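Local coordinates for protein DynE7 (Micromonospora chersina, PDB 2XEM) that is a hot-dog fold thioesterase of dynemicin biosynthesis that binds a conjugated polyene ketone and probably releases the polyene chain in making the enediyne antitumour agent, at residues Asn27-Arg41 with Leu62-Ser76. Residues are numbered along the deposited sequence; the frame is centred on the assembly and turned at random.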
loop_
_atom_site.group_PDB
_atom_site.type_symbol
_atom_site.label_atom_id
_atom_site.label_comp_id
_atom_site.label_asym_id
_atom_site.label_seq_id
_atom_site.Cartn_x
_atom_site.Cartn_y
_atom_site.Cartn_z
ATOM N N ASN D 27 9.020 10.088 8.127
ATOM C CA ASN D 27 7.670 10.676 8.061
ATOM C C ASN D 27 6.696 9.809 7.266
ATOM O O ASN D 27 7.096 8.783 6.703
ATOM C CB ASN D 27 7.722 12.102 7.448
ATOM C CG ASN D 27 8.519 12.234 6.170
ATOM O OD1 ASN D 27 9.530 12.914 6.160
ATOM N ND2 ASN D 27 8.130 11.577 5.089
ATOM N N VAL D 28 5.416 10.222 7.215
ATOM C CA VAL D 28 4.392 9.578 6.391
ATOM C C VAL D 28 4.718 9.847 4.922
ATOM O O VAL D 28 4.859 11.010 4.524
ATOM C CB VAL D 28 2.944 10.017 6.751
ATOM C CG1 VAL D 28 1.914 9.359 5.831
ATOM C CG2 VAL D 28 2.632 9.700 8.210
ATOM N N TYR D 29 4.885 8.769 4.136
ATOM C CA TYR D 29 5.090 8.894 2.700
ATOM C C TYR D 29 3.891 9.631 2.058
ATOM O O TYR D 29 2.737 9.292 2.355
ATOM C CB TYR D 29 5.306 7.512 2.069
ATOM C CG TYR D 29 5.794 7.621 0.643
ATOM C CD1 TYR D 29 4.919 7.437 -0.430
ATOM C CD2 TYR D 29 7.111 7.980 0.361
ATOM C CE1 TYR D 29 5.355 7.575 -1.743
ATOM C CE2 TYR D 29 7.549 8.142 -0.945
ATOM C CZ TYR D 29 6.683 7.891 -1.992
ATOM O OH TYR D 29 7.167 7.959 -3.266
ATOM N N PHE D 30 4.164 10.617 1.166
ATOM C CA PHE D 30 3.132 11.572 0.710
ATOM C C PHE D 30 1.865 10.902 0.129
ATOM O O PHE D 30 0.759 11.393 0.359
ATOM C CB PHE D 30 3.713 12.603 -0.300
ATOM C CG PHE D 30 3.866 12.036 -1.703
ATOM C CD1 PHE D 30 2.876 12.237 -2.668
ATOM C CD2 PHE D 30 4.997 11.295 -2.052
ATOM C CE1 PHE D 30 2.999 11.681 -3.950
ATOM C CE2 PHE D 30 5.132 10.759 -3.343
ATOM C CZ PHE D 30 4.136 10.963 -4.286
ATOM N N ALA D 31 2.038 9.789 -0.624
ATOM C CA ALA D 31 0.911 9.167 -1.342
ATOM C C ALA D 31 -0.180 8.581 -0.404
ATOM O O ALA D 31 -1.328 8.455 -0.824
ATOM C CB ALA D 31 1.430 8.097 -2.280
ATOM N N HIS D 32 0.186 8.221 0.849
ATOM C CA HIS D 32 -0.785 7.774 1.860
ATOM C C HIS D 32 -1.890 8.751 2.172
ATOM O O HIS D 32 -3.017 8.331 2.436
ATOM C CB HIS D 32 -0.101 7.219 3.132
ATOM C CG HIS D 32 0.816 6.069 2.805
ATOM N ND1 HIS D 32 0.338 4.903 2.236
ATOM C CD2 HIS D 32 2.158 5.977 2.916
ATOM C CE1 HIS D 32 1.393 4.130 2.048
ATOM N NE2 HIS D 32 2.513 4.743 2.426
ATOM N N TYR D 33 -1.596 10.053 2.112
ATOM C CA TYR D 33 -2.598 11.106 2.329
ATOM C C TYR D 33 -3.756 11.005 1.324
ATOM O O TYR D 33 -4.899 11.334 1.659
ATOM C CB TYR D 33 -1.938 12.487 2.254
ATOM C CG TYR D 33 -1.039 12.806 3.428
ATOM C CD1 TYR D 33 -1.460 13.667 4.436
ATOM C CD2 TYR D 33 0.263 12.289 3.504
ATOM C CE1 TYR D 33 -0.605 14.027 5.475
ATOM C CE2 TYR D 33 1.117 12.630 4.548
ATOM C CZ TYR D 33 0.683 13.507 5.525
ATOM O OH TYR D 33 1.530 13.858 6.540
ATOM N N LEU D 34 -3.460 10.560 0.104
ATOM C CA LEU D 34 -4.494 10.327 -0.920
ATOM C C LEU D 34 -5.309 9.095 -0.634
ATOM O O LEU D 34 -6.505 9.157 -0.828
ATOM C CB LEU D 34 -3.903 10.297 -2.363
ATOM C CG LEU D 34 -3.456 11.665 -2.935
ATOM C CD1 LEU D 34 -4.517 12.746 -2.748
ATOM C CD2 LEU D 34 -2.093 12.119 -2.349
ATOM N N HIS D 35 -4.693 7.986 -0.139
ATOM C CA HIS D 35 -5.445 6.820 0.329
ATOM C C HIS D 35 -6.456 7.223 1.379
ATOM O O HIS D 35 -7.585 6.752 1.336
ATOM C CB HIS D 35 -4.528 5.722 0.929
ATOM C CG HIS D 35 -3.733 4.996 -0.084
ATOM N ND1 HIS D 35 -4.109 3.769 -0.525
ATOM C CD2 HIS D 35 -2.563 5.336 -0.662
ATOM C CE1 HIS D 35 -3.190 3.401 -1.394
ATOM N NE2 HIS D 35 -2.248 4.332 -1.517
ATOM N N TRP D 36 -6.044 8.104 2.322
ATOM C CA TRP D 36 -6.874 8.542 3.432
ATOM C C TRP D 36 -8.138 9.287 2.997
ATOM O O TRP D 36 -9.134 9.225 3.710
ATOM C CB TRP D 36 -6.076 9.390 4.416
ATOM C CG TRP D 36 -4.898 8.706 5.050
ATOM C CD1 TRP D 36 -4.611 7.364 5.055
ATOM C CD2 TRP D 36 -3.846 9.344 5.771
ATOM N NE1 TRP D 36 -3.432 7.137 5.710
ATOM C CE2 TRP D 36 -2.938 8.335 6.167
ATOM C CE3 TRP D 36 -3.582 10.687 6.133
ATOM C CZ2 TRP D 36 -1.792 8.617 6.906
ATOM C CZ3 TRP D 36 -2.416 10.972 6.831
ATOM C CH2 TRP D 36 -1.546 9.947 7.224
ATOM N N GLN D 37 -8.097 9.972 1.840
ATOM C CA GLN D 37 -9.292 10.585 1.210
ATOM C C GLN D 37 -10.313 9.510 0.861
ATOM O O GLN D 37 -11.502 9.694 1.117
ATOM C CB GLN D 37 -8.899 11.344 -0.064
ATOM C CG GLN D 37 -8.106 12.596 0.227
ATOM C CD GLN D 37 -7.779 13.393 -1.009
ATOM O OE1 GLN D 37 -8.154 13.060 -2.128
ATOM N NE2 GLN D 37 -7.057 14.474 -0.827
ATOM N N GLY D 38 -9.822 8.405 0.286
ATOM C CA GLY D 38 -10.615 7.231 -0.039
ATOM C C GLY D 38 -11.235 6.638 1.219
ATOM O O GLY D 38 -12.441 6.415 1.256
ATOM N N HIS D 39 -10.417 6.378 2.252
ATOM C CA HIS D 39 -10.894 5.811 3.519
ATOM C C HIS D 39 -11.964 6.715 4.136
ATOM O O HIS D 39 -12.985 6.236 4.641
ATOM C CB HIS D 39 -9.756 5.673 4.535
ATOM C CG HIS D 39 -8.552 4.910 4.086
ATOM N ND1 HIS D 39 -8.569 4.090 2.973
ATOM C CD2 HIS D 39 -7.321 4.878 4.625
ATOM C CE1 HIS D 39 -7.367 3.556 2.904
ATOM N NE2 HIS D 39 -6.581 4.006 3.862
ATOM N N CYS D 40 -11.694 8.022 4.148
ATOM C CA CYS D 40 -12.629 9.015 4.642
ATOM C C CYS D 40 -13.974 8.989 3.885
ATOM O O CYS D 40 -15.016 8.914 4.529
ATOM C CB CYS D 40 -11.998 10.406 4.618
ATOM S SG CYS D 40 -13.091 11.709 5.255
ATOM N N ARG D 41 -13.962 9.019 2.546
ATOM C CA ARG D 41 -15.214 9.041 1.777
ATOM C C ARG D 41 -16.014 7.751 1.934
ATOM O O ARG D 41 -17.232 7.806 1.929
ATOM C CB ARG D 41 -15.037 9.443 0.293
ATOM C CG ARG D 41 -14.344 8.404 -0.591
ATOM C CD ARG D 41 -14.277 8.775 -2.070
ATOM N NE ARG D 41 -13.846 7.609 -2.845
ATOM C CZ ARG D 41 -13.032 7.633 -3.890
ATOM N NH1 ARG D 41 -12.551 8.784 -4.339
ATOM N NH2 ARG D 41 -12.717 6.510 -4.517
ATOM N N LEU D 62 -17.972 4.913 -7.606
ATOM C CA LEU D 62 -17.450 6.267 -7.453
ATOM C C LEU D 62 -16.132 6.341 -8.180
ATOM O O LEU D 62 -15.157 5.685 -7.784
ATOM C CB LEU D 62 -17.303 6.676 -5.977
ATOM C CG LEU D 62 -18.576 6.698 -5.110
ATOM C CD1 LEU D 62 -18.238 7.141 -3.704
ATOM C CD2 LEU D 62 -19.668 7.596 -5.673
ATOM N N VAL D 63 -16.110 7.097 -9.275
ATOM C CA VAL D 63 -14.919 7.202 -10.118
ATOM C C VAL D 63 -14.222 8.546 -9.833
ATOM O O VAL D 63 -14.846 9.607 -9.958
ATOM C CB VAL D 63 -15.333 7.020 -11.600
ATOM C CG1 VAL D 63 -14.169 7.296 -12.567
ATOM C CG2 VAL D 63 -15.944 5.624 -11.827
ATOM N N THR D 64 -12.951 8.501 -9.400
ATOM C CA THR D 64 -12.187 9.717 -9.154
ATOM C C THR D 64 -11.836 10.407 -10.491
ATOM O O THR D 64 -11.308 9.780 -11.396
ATOM C CB THR D 64 -10.942 9.429 -8.281
ATOM O OG1 THR D 64 -11.328 8.672 -7.142
ATOM C CG2 THR D 64 -10.262 10.695 -7.792
ATOM N N VAL D 65 -12.156 11.694 -10.587
ATOM C CA VAL D 65 -11.906 12.567 -11.757
ATOM C C VAL D 65 -10.557 13.268 -11.556
ATOM O O VAL D 65 -9.748 13.382 -12.482
ATOM C CB VAL D 65 -13.083 13.576 -11.968
ATOM C CG1 VAL D 65 -12.777 14.594 -13.066
ATOM C CG2 VAL D 65 -14.387 12.841 -12.249
ATOM N N ASP D 66 -10.334 13.772 -10.349
ATOM C CA ASP D 66 -9.063 14.401 -9.978
ATOM C C ASP D 66 -8.880 14.376 -8.467
ATOM O O ASP D 66 -9.836 14.129 -7.736
ATOM C CB ASP D 66 -8.960 15.846 -10.512
ATOM C CG ASP D 66 -10.121 16.771 -10.151
ATOM O OD1 ASP D 66 -10.703 17.352 -11.061
ATOM O OD2 ASP D 66 -10.439 16.901 -8.950
ATOM N N CYS D 67 -7.655 14.589 -8.008
ATOM C CA CYS D 67 -7.351 14.744 -6.594
ATOM C C CYS D 67 -6.110 15.633 -6.444
ATOM O O CYS D 67 -5.355 15.831 -7.401
ATOM C CB CYS D 67 -7.151 13.389 -5.929
ATOM S SG CYS D 67 -5.664 12.526 -6.483
ATOM N N HIS D 68 -5.926 16.167 -5.236
ATOM C CA HIS D 68 -4.911 17.164 -4.928
ATOM C C HIS D 68 -4.562 17.050 -3.442
ATOM O O HIS D 68 -5.432 16.715 -2.626
ATOM C CB HIS D 68 -5.439 18.575 -5.250
ATOM C CG HIS D 68 -4.347 19.602 -5.314
ATOM N ND1 HIS D 68 -3.967 20.323 -4.195
ATOM C CD2 HIS D 68 -3.535 19.938 -6.346
ATOM C CE1 HIS D 68 -2.959 21.089 -4.589
ATOM N NE2 HIS D 68 -2.661 20.888 -5.874
ATOM N N ALA D 69 -3.301 17.301 -3.100
ATOM C CA ALA D 69 -2.874 17.472 -1.713
ATOM C C ALA D 69 -1.801 18.534 -1.621
ATOM O O ALA D 69 -0.982 18.652 -2.527
ATOM C CB ALA D 69 -2.372 16.153 -1.117
ATOM N N ASP D 70 -1.870 19.373 -0.561
ATOM C CA ASP D 70 -0.828 20.328 -0.162
ATOM C C ASP D 70 -0.294 19.886 1.189
ATOM O O ASP D 70 -1.092 19.651 2.099
ATOM C CB ASP D 70 -1.422 21.743 -0.039
ATOM C CG ASP D 70 -1.785 22.333 -1.383
ATOM O OD1 ASP D 70 -0.865 22.711 -2.131
ATOM O OD2 ASP D 70 -2.988 22.419 -1.687
ATOM N N PHE D 71 1.016 19.786 1.337
ATOM C CA PHE D 71 1.642 19.237 2.561
ATOM C C PHE D 71 2.332 20.355 3.347
ATOM O O PHE D 71 3.059 21.156 2.752
ATOM C CB PHE D 71 2.648 18.112 2.207
ATOM C CG PHE D 71 2.032 17.029 1.340
ATOM C CD1 PHE D 71 1.348 15.960 1.916
ATOM C CD2 PHE D 71 2.099 17.104 -0.056
ATOM C CE1 PHE D 71 0.768 14.964 1.123
ATOM C CE2 PHE D 71 1.521 16.101 -0.854
ATOM C CZ PHE D 71 0.866 15.030 -0.253
ATOM N N TYR D 72 2.074 20.431 4.665
ATOM C CA TYR D 72 2.557 21.552 5.489
ATOM C C TYR D 72 3.512 21.118 6.602
ATOM O O TYR D 72 4.484 21.804 6.873
ATOM C CB TYR D 72 1.389 22.380 6.074
ATOM C CG TYR D 72 0.368 22.841 5.049
ATOM C CD1 TYR D 72 0.756 23.556 3.913
ATOM C CD2 TYR D 72 -0.985 22.588 5.225
ATOM C CE1 TYR D 72 -0.188 23.985 2.964
ATOM C CE2 TYR D 72 -1.931 23.017 4.294
ATOM C CZ TYR D 72 -1.533 23.709 3.165
ATOM O OH TYR D 72 -2.489 24.128 2.274
ATOM N N ALA D 73 3.214 20.017 7.266
ATOM C CA ALA D 73 4.022 19.508 8.371
ATOM C C ALA D 73 4.038 17.989 8.310
ATOM O O ALA D 73 3.044 17.389 7.904
ATOM C CB ALA D 73 3.447 19.987 9.705
ATOM N N GLU D 74 5.138 17.382 8.736
ATOM C CA GLU D 74 5.319 15.930 8.697
ATOM C C GLU D 74 4.420 15.171 9.695
ATOM O O GLU D 74 4.229 15.615 10.832
ATOM C CB GLU D 74 6.801 15.587 8.899
ATOM C CG GLU D 74 7.629 15.911 7.662
ATOM C CD GLU D 74 9.131 15.969 7.831
ATOM O OE1 GLU D 74 9.755 16.871 7.225
ATOM O OE2 GLU D 74 9.692 15.102 8.540
ATOM N N GLY D 75 3.856 14.058 9.230
ATOM C CA GLY D 75 3.196 13.076 10.085
ATOM C C GLY D 75 4.188 11.991 10.491
ATOM O O GLY D 75 5.193 11.772 9.808
ATOM N N SER D 76 3.935 11.326 11.609
ATOM C CA SER D 76 4.813 10.299 12.160
ATOM C C SER D 76 3.977 9.072 12.568
ATOM O O SER D 76 2.783 9.210 12.810
ATOM C CB SER D 76 5.527 10.827 13.406
ATOM O OG SER D 76 6.366 11.933 13.109
HETATM O O HOH W 1 4.236 13.361 6.321
HETATM O O HOH W 2 2.257 16.636 5.455
HETATM O O HOH W 3 -12.562 6.261 -7.181
#
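Tyr-33 and Phe-71 both set CG anti to their own carbonyl carbon (chi1 -71° and -53°), and this brings their rings together edge to face. The edge of Phe-71 meets one face of Tyr-33, with ring centroids 5.2 Å apart and planes at 83°. CE1 of Phe-71 sits toward the rim of that face, 3.6 Å from Tyr-33 CD2. Trp-36 CZ3 lies over the opposite face, toward its rim. Phe-30 adds a CH-pi contact, its CB lying over the face of the Phe-71 ring. The hydroxyl of Tyr-33 binds two waters. One, 2.8 Å from OH, donates to Val-28 O and accepts from Gly-75 N. The other donates to Ala-73 O. A leucine in place of Tyr-33 would probably leave both waters without their shared hydroxyl partner and the Phe-71 edge without an aromatic face. Beside this site, Val-28 N donates to Gly-75 O (3.0 Å), tying the two loops together.

This is the hot-dog arrangement, in which an antiparallel sheet wraps around a central helix. The axes of helix 32-41 and strand 62-71 approach to 9.1 Å. Residues 66-70 also pair antiparallel with a strand of the second subunit, so the sheet runs on into that subunit. The Phe-30 side chain is about 6 Å from the bound polyene.

Further along the helix, Leu-34 CD1 packs on Cys-67 SG at 3.9 Å. Gln-37 reaches the strand with an extended chain. Its NE2 makes a weak bond to His-68 O and another bond to Tyr-101 OH. Arg-41 extends from CG to NE, and NH1 donates to Thr-64 OG1 (3.1 Å) near the guanidinium plane. NH1 also hydrogen-bonds to Gln-117 OE1 on strand 110-124. A third water joins Thr-64 OG1 to Leu-62 O and, weakly, to Arg-41 NH2.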